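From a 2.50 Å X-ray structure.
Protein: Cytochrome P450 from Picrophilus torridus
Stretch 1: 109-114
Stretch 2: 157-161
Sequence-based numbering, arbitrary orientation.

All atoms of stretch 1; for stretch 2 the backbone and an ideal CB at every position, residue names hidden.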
# COMPACT_ATOMS: atom_id res chain seq x y z
N LYS A 109 5.22 14.72 -4.78
CA LYS A 109 5.99 15.09 -5.98
C LYS A 109 5.32 14.53 -7.22
O LYS A 109 5.14 15.24 -8.19
CB LYS A 109 7.44 14.59 -5.92
CG LYS A 109 8.18 14.68 -7.26
CD LYS A 109 9.00 15.96 -7.48
CE LYS A 109 9.65 15.83 -8.87
NZ LYS A 109 10.81 16.72 -9.21
N ILE A 110 4.98 13.25 -7.16
CA ILE A 110 4.26 12.59 -8.22
C ILE A 110 2.92 13.28 -8.45
O ILE A 110 2.56 13.51 -9.59
CB ILE A 110 4.10 11.06 -7.92
CG1 ILE A 110 5.47 10.37 -8.05
CG2 ILE A 110 3.10 10.38 -8.85
CD1 ILE A 110 5.53 8.95 -7.52
N LEU A 111 2.18 13.64 -7.40
CA LEU A 111 0.90 14.32 -7.63
C LEU A 111 1.06 15.65 -8.38
O LEU A 111 0.23 16.01 -9.22
CB LEU A 111 0.10 14.54 -6.35
CG LEU A 111 -0.43 13.28 -5.64
CD1 LEU A 111 -0.89 13.57 -4.18
CD2 LEU A 111 -1.48 12.59 -6.46
N GLY A 112 2.14 16.35 -8.09
CA GLY A 112 2.36 17.74 -8.55
C GLY A 112 2.01 18.79 -7.49
O GLY A 112 1.74 19.92 -7.84
N ILE A 113 1.98 18.45 -6.21
CA ILE A 113 1.66 19.44 -5.20
C ILE A 113 2.81 20.44 -5.19
O ILE A 113 3.97 20.05 -5.05
CB ILE A 113 1.49 18.81 -3.78
CG1 ILE A 113 0.34 17.79 -3.74
CG2 ILE A 113 1.34 19.92 -2.71
CD1 ILE A 113 -1.07 18.38 -3.95
N PRO A 114 2.51 21.74 -5.37
CA PRO A 114 3.52 22.79 -5.27
C PRO A 114 4.31 22.81 -3.97
O PRO A 114 3.81 22.45 -2.91
CB PRO A 114 2.70 24.06 -5.40
CG PRO A 114 1.59 23.65 -6.33
CD PRO A 114 1.20 22.31 -5.75
N UNK A 157 3.54 18.53 -14.64
CA UNK A 157 3.62 17.25 -15.38
C UNK A 157 3.04 16.10 -14.57
O UNK A 157 2.71 15.04 -15.16
CB UNK A 157 5.07 16.93 -15.75
N UNK A 158 2.87 16.34 -13.25
CA UNK A 158 2.35 15.34 -12.31
C UNK A 158 0.93 14.85 -12.55
O UNK A 158 0.28 15.27 -13.50
CB UNK A 158 2.42 15.92 -10.89
N UNK A 159 0.44 13.97 -11.65
CA UNK A 159 -0.89 13.38 -11.78
C UNK A 159 -2.04 14.37 -11.72
O UNK A 159 -3.01 14.25 -12.46
CB UNK A 159 -1.09 12.33 -10.68
N UNK A 160 -1.95 15.34 -10.82
CA UNK A 160 -2.99 16.36 -10.76
C UNK A 160 -3.23 16.90 -12.15
O UNK A 160 -4.37 16.92 -12.61
CB UNK A 160 -2.61 17.49 -9.80
N UNK A 161 -2.16 17.29 -12.85
CA UNK A 161 -2.29 17.83 -14.20
C UNK A 161 -2.88 16.85 -15.20
O UNK A 161 -3.52 17.25 -16.18
CB UNK A 161 -0.92 18.29 -14.70

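At position 157 the CA-to-CB bond points away from stretch 1, and no atom of that stretch lies within 5.5 Å of the ideal CB. Nothing here selects a particular side chain, and polar or charged residues would serve as well as small ones. The deposited residue is His157, with chi1 in the p well; its ring swings back somewhat, but its NE2 comes no nearer than 5.0 Å to Lys109 CE.

Position 158 is the most restrictive. Its CA-to-CB bond points toward stretch 1, at the end of its helix, where the carbonyls of Ile110 and Leu111 are left without helical partners in the following turn. The ideal CB would sit 2.7 Å from Ile110 O, 2.8 Å from Leu111 O and 2.9 Å from Gly112 N, a clash with all three. The phi/psi pair of -63/-177 is open to other residues, so it is the crowding rather than the backbone conformation that leaves room for glycine alone. Gly158 is found, at the N-cap position, and its CA packs 3.3 Å from Ile110 O. This close approach brings the first amides of the second helix up to the carbonyls that end the first: the amide N of position 159 donates to Ile110 O at 3.0 Å, and the amide N of position 160 donates to Leu111 O at 2.8 Å. Both bonds are nearly straight and use backbone atoms, so they exclude proline, which has no N-H, but otherwise say little about the side chains.

At position 159 CA-to-CB runs sideways, with the ideal CB 4.0 Å from Ile110 O and 4.1 Å from Leu111 CA. The methyls of Ile110 and Leu111 offer an apolar surface, suited to valine, leucine, isoleucine or methionine. Ile159 occupies it, its CG1 3.9 Å from Ile110 CG2 and its CB 4.3 Å from Leu111 CD2.

The bond at position 160 also points sideways, and the ideal CB is tight against Leu111 O at 3.3 Å. Beyond it, Leu111 CB and Ile113 CD1 offer an apolar surface beside the backbone of Gly112 that a side chain of medium length could reach; leucine, isoleucine or methionine would be reasonable. Ile160, with chi1 m and chi2 t, extends its CD1 to 3.6 Å from Ile113 CD1, 3.9 Å from Leu111 CB and 4.2 Å from Gly112 C.

Position 161 lies beyond the contact, with no atom of stretch 1 within 5.5 Å of its ideal CB, and many helix-compatible residues would fit. Asn161 is deposited, the end of its side chain leading away.

Stretch 2 (157-161) HGIIN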
# COMPACT_ATOMS: atom_id res chain seq x y z
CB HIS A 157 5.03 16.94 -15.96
CG HIS A 157 6.12 16.79 -14.93
ND1 HIS A 157 7.15 17.70 -14.81
CD2 HIS A 157 6.36 15.82 -14.02
CE1 HIS A 157 7.97 17.30 -13.84
NE2 HIS A 157 7.51 16.17 -13.34
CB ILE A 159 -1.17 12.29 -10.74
CG1 ILE A 159 -0.15 11.14 -10.86
CG2 ILE A 159 -2.61 11.78 -10.88
CD1 ILE A 159 0.06 10.61 -12.26
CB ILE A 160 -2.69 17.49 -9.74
CG1 ILE A 160 -2.77 16.91 -8.32
CG2 ILE A 160 -3.69 18.61 -9.91
CD1 ILE A 160 -2.01 17.70 -7.31
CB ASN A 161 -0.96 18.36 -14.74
CG ASN A 161 -1.10 18.98 -16.13
OD1 ASN A 161 -1.44 20.16 -16.26
ND2 ASN A 161 -0.87 18.18 -17.17
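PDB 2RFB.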